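Chitin binding domain (Burkholderia pseudomallei, PDB 3UAM) is probably a chitin-binding lytic polysaccharide monooxygenase of the LPMO_10 (AA10) family. Local coordinates at residues M74-A82 / Q141-F149; R39-G50 / S83-L94. All coordinates share one frame; numbering follows the deposited sequence. Where two conformers were deposited one is given.

In the fold
Both interactions hold the long connection between strand 49-51 and helix 98-101 against the rest of the molecule. Each has a buried apolar side and a more exposed polar side. Their centres are about 15 Å apart, and they touch where Glu80 O probably accepts a hydrogen bond from Gly85 N, 2.9 Å away. Interaction 1 joins this connection to the loop after strand 126-133. One arginine supplies much of its bonding, and Leu144, Ile81 and Ala82 form its apolar side. Interaction 2 joins it to helix 42-45 and the chain on either side. It buries more surface (680 against 464 Å²), with three arginines bonded to separate acceptors and Leu40, Leu48 and Leu94 beneath.

Interaction 1: residues M74-A82 / Q141-F149; sequences MPPRDGEIA and QARLARAHF
Arg146 and Asp78 carry the polar part of this contact. The guanidinium of Arg146 grips Pro76 O end-on, with NH2 at 2.8 Å and NH1 at 2.9 Å, and the oxygen lies in the guanidinium plane. NH1 also makes a salt bridge to Asp78 OD1 at 2.9 Å, N-H angle 163°. The backbone N of Arg146 reaches the same OD1 from the opposite face of the carboxylate. Two donors thus fix that oxygen, while OD2 meets a water that bridges to Ala147 N. An extended chain from CG to NE carries the Arg146 guanidinium past Asp78 to Pro76.

The two loops of the probable monooxygenase domain join directly where Gly79 N donates to Leu144 O at 2.7 Å. Gly79, at positive phi, is third in a type II turn from Arg77 and presents this N-H. A second water links Gly79 O to Arg143 NH1.

Apolar contacts lie beneath. Ile81 CD1 lies 4.4 Å from Leu144 CB, and Ala82 CB is 4.1 Å from Leu144 CD1.

Arg146 also donates to Pro55 O and Ala56 O in a third chain segment. Leu144 and Ile81 pack on strand 190-200, and Leu144 and Ala82 on strand 205-215 and on Arg30 of helix 30-36.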
loop_
_atom_site.group_PDB
_atom_site.type_symbol
_atom_site.label_atom_id
_atom_site.label_comp_id
_atom_site.label_asym_id
_atom_site.label_seq_id
_atom_site.Cartn_x
_atom_site.Cartn_y
_atom_site.Cartn_z
ATOM N N MET A 74 4.801 -2.201 14.552
ATOM C CA MET A 74 5.353 -3.382 13.862
ATOM C C MET A 74 4.792 -3.508 12.457
ATOM O O MET A 74 3.581 -3.567 12.280
ATOM C CB MET A 74 5.055 -4.654 14.644
ATOM C CG MET A 74 5.709 -5.921 14.067
ATOM S SD MET A 74 7.525 -5.896 14.038
ATOM C CE MET A 74 7.909 -6.296 15.738
ATOM N N PRO A 75 5.658 -3.474 11.434
ATOM C CA PRO A 75 5.092 -3.627 10.093
ATOM C C PRO A 75 4.510 -5.038 9.861
ATOM O O PRO A 75 4.793 -5.952 10.623
ATOM C CB PRO A 75 6.292 -3.354 9.166
ATOM C CG PRO A 75 7.248 -2.568 9.998
ATOM C CD PRO A 75 7.099 -3.162 11.375
ATOM N N PRO A 76 3.675 -5.205 8.835
ATOM C CA PRO A 76 3.081 -6.520 8.601
ATOM C C PRO A 76 4.138 -7.589 8.325
ATOM O O PRO A 76 5.073 -7.344 7.573
ATOM C CB PRO A 76 2.226 -6.305 7.361
ATOM C CG PRO A 76 1.970 -4.833 7.325
ATOM C CD PRO A 76 3.221 -4.214 7.855
ATOM N N ARG A 77 4.012 -8.733 8.976
ATOM C CA ARG A 77 4.948 -9.823 8.720
ATOM C C ARG A 77 4.771 -10.402 7.315
ATOM O O ARG A 77 3.752 -10.157 6.635
ATOM C CB ARG A 77 4.868 -10.914 9.795
ATOM C CG ARG A 77 3.596 -11.750 9.891
ATOM C CD ARG A 77 3.810 -12.770 11.008
ATOM N NE ARG A 77 2.735 -13.742 11.202
ATOM C CZ ARG A 77 2.626 -14.881 10.525
ATOM N NH1 ARG A 77 3.495 -15.174 9.572
ATOM N NH2 ARG A 77 1.630 -15.712 10.772
ATOM N N ASP A 78 5.795 -11.130 6.854
ATOM C CA ASP A 78 5.708 -11.799 5.568
ATOM C C ASP A 78 4.472 -12.711 5.593
ATOM O O ASP A 78 4.165 -13.366 6.596
ATOM C CB ASP A 78 6.958 -12.622 5.260
ATOM C CG ASP A 78 8.174 -11.757 4.855
ATOM O OD1 ASP A 78 8.023 -10.554 4.506
ATOM O OD2 ASP A 78 9.310 -12.287 4.932
ATOM N N GLY A 79 3.731 -12.713 4.504
ATOM C CA GLY A 79 2.497 -13.487 4.443
ATOM C C GLY A 79 1.280 -12.763 4.988
ATOM O O GLY A 79 0.172 -13.271 4.853
ATOM N N GLU A 80 1.470 -11.586 5.599
ATOM C CA GLU A 80 0.361 -10.740 6.050
ATOM C C GLU A 80 0.457 -9.320 5.475
ATOM O O GLU A 80 -0.149 -8.375 5.978
ATOM C CB GLU A 80 0.293 -10.721 7.573
ATOM C CG GLU A 80 0.209 -12.125 8.144
ATOM C CD GLU A 80 -0.007 -12.188 9.644
ATOM O OE1 GLU A 80 0.109 -11.169 10.352
ATOM O OE2 GLU A 80 -0.290 -13.285 10.107
ATOM N N ILE A 81 1.216 -9.177 4.395
ATOM C CA ILE A 81 1.402 -7.882 3.764
ATOM C C ILE A 81 0.107 -7.414 3.106
ATOM O O ILE A 81 -0.271 -6.235 3.233
ATOM C CB ILE A 81 2.541 -7.913 2.726
ATOM C CG1 ILE A 81 3.888 -8.129 3.433
ATOM C CG2 ILE A 81 2.601 -6.612 1.938
ATOM C CD1 ILE A 81 4.994 -8.647 2.543
ATOM N N ALA A 82 -0.572 -8.323 2.407
ATOM C CA ALA A 82 -1.752 -7.941 1.636
ATOM C C ALA A 82 -2.915 -7.481 2.525
ATOM O O ALA A 82 -3.782 -6.736 2.059
ATOM C CB ALA A 82 -2.181 -9.076 0.688
ATOM N N GLN A 141 3.498 -17.912 -6.935
ATOM C CA GLN A 141 2.505 -18.744 -6.270
ATOM C C GLN A 141 2.610 -18.741 -4.723
ATOM O O GLN A 141 1.819 -19.396 -4.048
ATOM C CB GLN A 141 2.606 -20.164 -6.823
ATOM C CG GLN A 141 2.383 -20.209 -8.336
ATOM C CD GLN A 141 1.005 -19.672 -8.726
ATOM O OE1 GLN A 141 0.018 -20.357 -8.559
ATOM N NE2 GLN A 141 0.939 -18.426 -9.220
ATOM N N ALA A 142 3.546 -17.980 -4.170
ATOM C CA ALA A 142 3.756 -17.951 -2.725
ATOM C C ALA A 142 2.938 -16.840 -2.057
ATOM O O ALA A 142 2.473 -15.931 -2.714
ATOM C CB ALA A 142 5.229 -17.742 -2.421
ATOM N N ARG A 143 2.801 -16.909 -0.739
ATOM C CA ARG A 143 2.261 -15.786 0.012
ATOM C C ARG A 143 3.295 -14.681 -0.084
ATOM O O ARG A 143 4.480 -14.967 -0.146
ATOM C CB ARG A 143 1.989 -16.161 1.458
ATOM C CG ARG A 143 0.838 -17.150 1.586
ATOM C CD ARG A 143 0.570 -17.502 3.024
ATOM N NE ARG A 143 -0.516 -18.467 3.062
ATOM C CZ ARG A 143 -1.707 -18.279 3.624
ATOM N NH1 ARG A 143 -1.999 -17.143 4.287
ATOM N NH2 ARG A 143 -2.597 -19.269 3.557
ATOM N N LEU A 144 2.836 -13.438 -0.119
ATOM C CA LEU A 144 3.706 -12.292 -0.389
ATOM C C LEU A 144 4.696 -12.125 0.747
ATOM O O LEU A 144 4.326 -12.235 1.906
ATOM C CB LEU A 144 2.889 -11.004 -0.522
ATOM C CG LEU A 144 1.875 -10.943 -1.653
ATOM C CD1 LEU A 144 1.103 -9.636 -1.618
ATOM C CD2 LEU A 144 2.609 -11.068 -2.959
ATOM N N ALA A 145 5.949 -11.860 0.389
ATOM C CA ALA A 145 7.053 -11.698 1.355
ATOM C C ALA A 145 7.995 -10.621 0.839
ATOM O O ALA A 145 8.032 -10.323 -0.361
ATOM C CB ALA A 145 7.811 -13.025 1.548
ATOM N N ARG A 146 8.784 -10.070 1.751
ATOM C CA ARG A 146 9.709 -8.985 1.441
ATOM C C ARG A 146 10.704 -9.381 0.344
ATOM O O ARG A 146 11.027 -8.559 -0.517
ATOM C CB ARG A 146 10.455 -8.583 2.723
ATOM C CG ARG A 146 9.589 -7.755 3.645
ATOM C CD ARG A 146 10.066 -7.828 5.073
ATOM N NE ARG A 146 9.342 -6.919 5.928
ATOM C CZ ARG A 146 8.087 -7.074 6.345
ATOM N NH1 ARG A 146 7.333 -8.123 6.014
ATOM N NH2 ARG A 146 7.591 -6.164 7.147
ATOM N N ALA A 147 11.143 -10.638 0.355
ATOM C CA ALA A 147 12.027 -11.204 -0.690
ATOM C C ALA A 147 11.474 -11.159 -2.124
ATOM O O ALA A 147 12.242 -11.338 -3.077
ATOM C CB ALA A 147 12.385 -12.652 -0.346
ATOM N N HIS A 148 10.161 -10.954 -2.270
ATOM C CA HIS A 148 9.519 -10.881 -3.570
ATOM C C HIS A 148 9.591 -9.507 -4.175
ATOM O O HIS A 148 9.390 -9.382 -5.369
ATOM C CB HIS A 148 8.047 -11.286 -3.485
ATOM C CG HIS A 148 7.843 -12.690 -3.006
ATOM N ND1 HIS A 148 6.845 -13.047 -2.163
ATOM C CD2 HIS A 148 8.572 -13.845 -3.273
ATOM C CE1 HIS A 148 6.941 -14.371 -1.920
ATOM N NE2 HIS A 148 7.987 -14.854 -2.610
ATOM N N PHE A 149 9.850 -8.488 -3.357
ATOM C CA PHE A 149 9.817 -7.106 -3.784
ATOM C C PHE A 149 11.219 -6.499 -3.992
ATOM O O PHE A 149 12.159 -6.800 -3.242
ATOM C CB PHE A 149 9.028 -6.273 -2.761
ATOM C CG PHE A 149 7.551 -6.553 -2.779
ATOM C CD1 PHE A 149 6.731 -5.916 -3.693
ATOM C CD2 PHE A 149 6.997 -7.468 -1.911
ATOM C CE1 PHE A 149 5.380 -6.153 -3.716
ATOM C CE2 PHE A 149 5.652 -7.752 -1.943
ATOM C CZ PHE A 149 4.827 -7.082 -2.845
HETATM O O HOH W 1 10.986 -12.307 2.677
HETATM O O HOH W 2 -0.453 -15.509 6.055
#

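Interaction 2: residues R39-G50 / S83-L94; sequences RLDFGQVNELEG and SGGRTADARAQL
Arg39 and Gln93 pair through both ends of the glutamine amide. Arg39 approaches side-on, and its NE (3.0 Å) and NH2 (3.1 Å) share Gln93 OE1 from one face of the amide. Gln93 NE2 returns a bond to Arg39 O at 3.0 Å and also donates to Ala90 O, which fixes the amide's rotation. A bend at chi3 (44°) turns the Arg39 guanidinium to the glutamine.

Arg91 and Arg86 instead bind backbone oxygens. Arg91 NH1 meets Glu47 O at 2.9 Å from above the carbonyl plane. Asp89 holds the same guanidinium side-on, one oxygen to each nitrogen, and so positions it. Arg86 NE reaches a lone pair of Glu49 O at 2.9 Å. Gln44, in a capping box with Asp41 at the start of helix 42-45, adds a weak bond from NE2 to Asp89 OD2.

Leucines fill the inner side. Leu48 and Leu94 meet tip to tip, CD2 to CD1 at 3.7 Å. Leu48 slides past Arg91, CD2 touching CD at 3.6 Å. Leu40 CD1 lies 4.1 Å from Leu94 CD1.

Glu47 OE2 bonds to His21 NE2 on strand 21-26. Leu48 and Leu94 pack on helix 30-36, while Leu48 and Gly50 make backbone bonds to strand 205-215.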
loop_
_atom_site.group_PDB
_atom_site.type_symbol
_atom_site.label_atom_id
_atom_site.label_comp_id
_atom_site.label_asym_id
_atom_site.label_seq_id
_atom_site.Cartn_x
_atom_site.Cartn_y
_atom_site.Cartn_z
ATOM N N ARG A 39 -17.253 -9.881 -0.656
ATOM C CA ARG A 39 -16.476 -10.688 0.301
ATOM C C ARG A 39 -15.772 -9.878 1.390
ATOM O O ARG A 39 -15.265 -10.447 2.345
ATOM C CB ARG A 39 -15.465 -11.557 -0.471
ATOM C CG ARG A 39 -16.168 -12.467 -1.497
ATOM C CD ARG A 39 -15.219 -13.260 -2.356
ATOM N NE ARG A 39 -14.137 -13.855 -1.582
ATOM C CZ ARG A 39 -13.115 -14.509 -2.125
ATOM N NH1 ARG A 39 -13.062 -14.679 -3.440
ATOM N NH2 ARG A 39 -12.157 -15.019 -1.362
ATOM N N LEU A 40 -15.704 -8.559 1.231
ATOM C CA LEU A 40 -15.260 -7.669 2.292
ATOM C C LEU A 40 -16.214 -6.509 2.396
ATOM O O LEU A 40 -16.754 -6.071 1.378
ATOM C CB LEU A 40 -13.878 -7.110 1.979
ATOM C CG LEU A 40 -12.677 -8.051 2.074
ATOM C CD1 LEU A 40 -11.413 -7.304 1.664
ATOM C CD2 LEU A 40 -12.533 -8.613 3.479
ATOM N N ASP A 41 -16.422 -5.966 3.589
ATOM C CA ASP A 41 -17.264 -4.773 3.664
ATOM C C ASP A 41 -16.430 -3.507 3.439
ATOM O O ASP A 41 -15.223 -3.574 3.315
ATOM C CB ASP A 41 -18.097 -4.721 4.950
ATOM C CG ASP A 41 -17.263 -4.692 6.194
ATOM O OD1 ASP A 41 -16.248 -3.976 6.227
ATOM O OD2 ASP A 41 -17.651 -5.374 7.164
ATOM N N PHE A 42 -17.087 -2.359 3.366
ATOM C CA PHE A 42 -16.411 -1.109 3.043
ATOM C C PHE A 42 -15.345 -0.722 4.077
ATOM O O PHE A 42 -14.251 -0.312 3.698
ATOM C CB PHE A 42 -17.452 0.020 2.896
ATOM C CG PHE A 42 -16.901 1.295 2.324
ATOM C CD1 PHE A 42 -16.613 1.382 0.973
ATOM C CD2 PHE A 42 -16.689 2.409 3.130
ATOM C CE1 PHE A 42 -16.124 2.558 0.420
ATOM C CE2 PHE A 42 -16.196 3.587 2.593
ATOM C CZ PHE A 42 -15.925 3.663 1.231
ATOM N N GLY A 43 -15.664 -0.836 5.375
ATOM C CA GLY A 43 -14.676 -0.541 6.420
ATOM C C GLY A 43 -13.409 -1.370 6.233
ATOM O O GLY A 43 -12.284 -0.854 6.209
ATOM N N GLN A 44 -13.606 -2.670 6.070
ATOM C CA GLN A 44 -12.508 -3.619 5.908
ATOM C C GLN A 44 -11.548 -3.271 4.762
ATOM O O GLN A 44 -10.332 -3.319 4.945
ATOM C CB GLN A 44 -13.084 -5.028 5.703
ATOM C CG GLN A 44 -13.709 -5.624 6.969
ATOM C CD GLN A 44 -14.344 -6.985 6.728
ATOM O OE1 GLN A 44 -14.791 -7.283 5.625
ATOM N NE2 GLN A 44 -14.372 -7.822 7.754
ATOM N N VAL A 45 -12.082 -2.934 3.582
ATOM C CA VAL A 45 -11.263 -2.547 2.419
ATOM C C VAL A 45 -10.391 -1.331 2.726
ATOM O O VAL A 45 -9.268 -1.213 2.227
ATOM C CB VAL A 45 -12.144 -2.209 1.194
ATOM C CG1 VAL A 45 -11.305 -1.639 0.051
ATOM C CG2 VAL A 45 -12.882 -3.452 0.728
ATOM N N ASN A 46 -10.941 -0.432 3.543
ATOM C CA ASN A 46 -10.340 0.865 3.881
ATOM C C ASN A 46 -9.483 0.896 5.173
ATOM O O ASN A 46 -8.979 1.968 5.559
ATOM C CB ASN A 46 -11.465 1.888 4.060
ATOM C CG ASN A 46 -11.988 2.419 2.742
ATOM O OD1 ASN A 46 -11.278 3.132 2.045
ATOM N ND2 ASN A 46 -13.206 2.038 2.372
ATOM N N GLU A 47 -9.313 -0.266 5.816
ATOM C CA GLU A 47 -8.638 -0.359 7.105
ATOM C C GLU A 47 -7.560 -1.463 7.097
ATOM O O GLU A 47 -7.417 -2.213 8.068
ATOM C CB GLU A 47 -9.657 -0.609 8.216
ATOM C CG GLU A 47 -10.550 0.575 8.508
ATOM C CD GLU A 47 -11.731 0.253 9.419
ATOM O OE1 GLU A 47 -11.689 -0.719 10.197
ATOM O OE2 GLU A 47 -12.738 0.994 9.364
ATOM N N LEU A 48 -6.790 -1.523 6.010
ATOM C CA LEU A 48 -5.685 -2.444 5.898
ATOM C C LEU A 48 -4.468 -1.719 6.488
ATOM O O LEU A 48 -3.523 -1.353 5.790
ATOM C CB LEU A 48 -5.495 -2.891 4.453
ATOM C CG LEU A 48 -6.721 -3.566 3.803
ATOM C CD1 LEU A 48 -6.389 -4.034 2.390
ATOM C CD2 LEU A 48 -7.286 -4.718 4.658
ATOM N N GLU A 49 -4.546 -1.517 7.805
ATOM C CA GLU A 49 -3.688 -0.596 8.540
ATOM C C GLU A 49 -2.752 -1.378 9.464
ATOM O O GLU A 49 -3.176 -2.186 10.300
ATOM C CB GLU A 49 -4.583 0.345 9.346
ATOM C CG GLU A 49 -3.853 1.503 9.981
ATOM C CD GLU A 49 -4.720 2.364 10.877
ATOM O OE1 GLU A 49 -5.957 2.204 10.927
ATOM O OE2 GLU A 49 -4.145 3.227 11.564
ATOM N N GLY A 50 -1.460 -1.215 9.247
ATOM C CA GLY A 50 -0.475 -1.801 10.140
ATOM C C GLY A 50 0.711 -0.882 10.226
ATOM O O GLY A 50 0.693 0.219 9.664
ATOM N N SER A 83 -2.961 -7.915 3.784
ATOM C CA SER A 83 -4.027 -7.477 4.698
ATOM C C SER A 83 -3.588 -6.346 5.631
ATOM O O SER A 83 -4.339 -5.923 6.526
ATOM C CB SER A 83 -4.553 -8.646 5.520
ATOM O OG SER A 83 -3.608 -9.071 6.482
ATOM N N GLY A 84 -2.384 -5.830 5.420
ATOM C CA GLY A 84 -1.842 -4.797 6.293
ATOM C C GLY A 84 -1.603 -5.267 7.709
ATOM O O GLY A 84 -1.707 -4.480 8.650
ATOM N N GLY A 85 -1.291 -6.552 7.864
ATOM C CA GLY A 85 -1.177 -7.183 9.168
ATOM C C GLY A 85 -2.494 -7.577 9.840
ATOM O O GLY A 85 -2.486 -8.065 10.973
ATOM N N ARG A 86 -3.621 -7.347 9.163
ATOM C CA ARG A 86 -4.954 -7.590 9.730
ATOM C C ARG A 86 -5.350 -9.034 9.471
ATOM O O ARG A 86 -5.481 -9.438 8.321
ATOM C CB ARG A 86 -5.979 -6.640 9.100
ATOM C CG ARG A 86 -5.669 -5.172 9.331
ATOM C CD ARG A 86 -6.039 -4.799 10.758
ATOM N NE ARG A 86 -5.583 -3.466 11.135
ATOM C CZ ARG A 86 -5.955 -2.837 12.250
ATOM N NH1 ARG A 86 -6.814 -3.407 13.106
ATOM N NH2 ARG A 86 -5.471 -1.635 12.518
ATOM N N THR A 87 -5.508 -9.824 10.532
ATOM C CA THR A 87 -5.861 -11.231 10.354
ATOM C C THR A 87 -6.990 -11.745 11.266
ATOM O O THR A 87 -7.267 -12.938 11.250
ATOM C CB THR A 87 -4.615 -12.128 10.565
ATOM O OG1 THR A 87 -4.131 -11.956 11.900
ATOM C CG2 THR A 87 -3.500 -11.773 9.595
ATOM N N ALA A 88 -7.653 -10.873 12.025
ATOM C CA ALA A 88 -8.704 -11.302 12.969
ATOM C C ALA A 88 -10.094 -11.491 12.340
ATOM O O ALA A 88 -10.986 -12.039 12.979
ATOM C CB ALA A 88 -8.813 -10.321 14.138
ATOM N N ASP A 89 -10.281 -11.029 11.109
ATOM C CA ASP A 89 -11.575 -11.107 10.449
ATOM C C ASP A 89 -11.406 -11.436 8.943
ATOM O O ASP A 89 -10.369 -11.971 8.555
ATOM C CB ASP A 89 -12.361 -9.818 10.706
ATOM C CG ASP A 89 -11.792 -8.612 9.968
ATOM O OD1 ASP A 89 -10.849 -8.745 9.168
ATOM O OD2 ASP A 89 -12.302 -7.495 10.205
ATOM N N ALA A 90 -12.409 -11.131 8.112
ATOM C CA ALA A 90 -12.398 -11.566 6.711
ATOM C C ALA A 90 -11.294 -10.904 5.868
ATOM O O ALA A 90 -11.010 -11.371 4.760
ATOM C CB ALA A 90 -13.763 -11.364 6.063
ATOM N N ARG A 91 -10.669 -9.847 6.378
ATOM C CA ARG A 91 -9.470 -9.287 5.731
ATOM C C ARG A 91 -8.351 -10.346 5.561
ATOM O O ARG A 91 -7.477 -10.175 4.715
ATOM C CB ARG A 91 -8.918 -8.096 6.510
ATOM C CG ARG A 91 -9.774 -6.845 6.414
ATOM C CD ARG A 91 -9.304 -5.766 7.385
ATOM N NE ARG A 91 -9.882 -5.968 8.703
ATOM C CZ ARG A 91 -9.852 -5.085 9.696
ATOM N NH1 ARG A 91 -9.189 -3.940 9.588
ATOM N NH2 ARG A 91 -10.455 -5.385 10.834
ATOM N N ALA A 92 -8.378 -11.414 6.360
ATOM C CA ALA A 92 -7.406 -12.514 6.210
ATOM C C ALA A 92 -7.409 -13.174 4.838
ATOM O O ALA A 92 -6.377 -13.694 4.416
ATOM C CB ALA A 92 -7.617 -13.578 7.289
ATOM N N GLN A 93 -8.560 -13.178 4.158
ATOM C CA GLN A 93 -8.675 -13.656 2.768
ATOM C C GLN A 93 -7.577 -13.100 1.867
ATOM O O GLN A 93 -7.082 -13.780 0.966
ATOM C CB GLN A 93 -10.021 -13.216 2.151
ATOM C CG GLN A 93 -11.234 -13.998 2.597
ATOM C CD GLN A 93 -12.569 -13.332 2.214
ATOM O OE1 GLN A 93 -13.236 -13.764 1.287
ATOM N NE2 GLN A 93 -12.945 -12.264 2.928
ATOM N N LEU A 94 -7.213 -11.844 2.110
ATOM C CA LEU A 94 -6.271 -11.138 1.255
ATOM C C LEU A 94 -4.897 -11.780 1.162
ATOM O O LEU A 94 -4.227 -11.603 0.163
ATOM C CB LEU A 94 -6.133 -9.680 1.707
ATOM C CG LEU A 94 -7.383 -8.826 1.440
ATOM C CD1 LEU A 94 -7.374 -7.626 2.376
ATOM C CD2 LEU A 94 -7.481 -8.375 -0.024
HETATM O O HOH W 3 -9.905 -1.862 11.403
#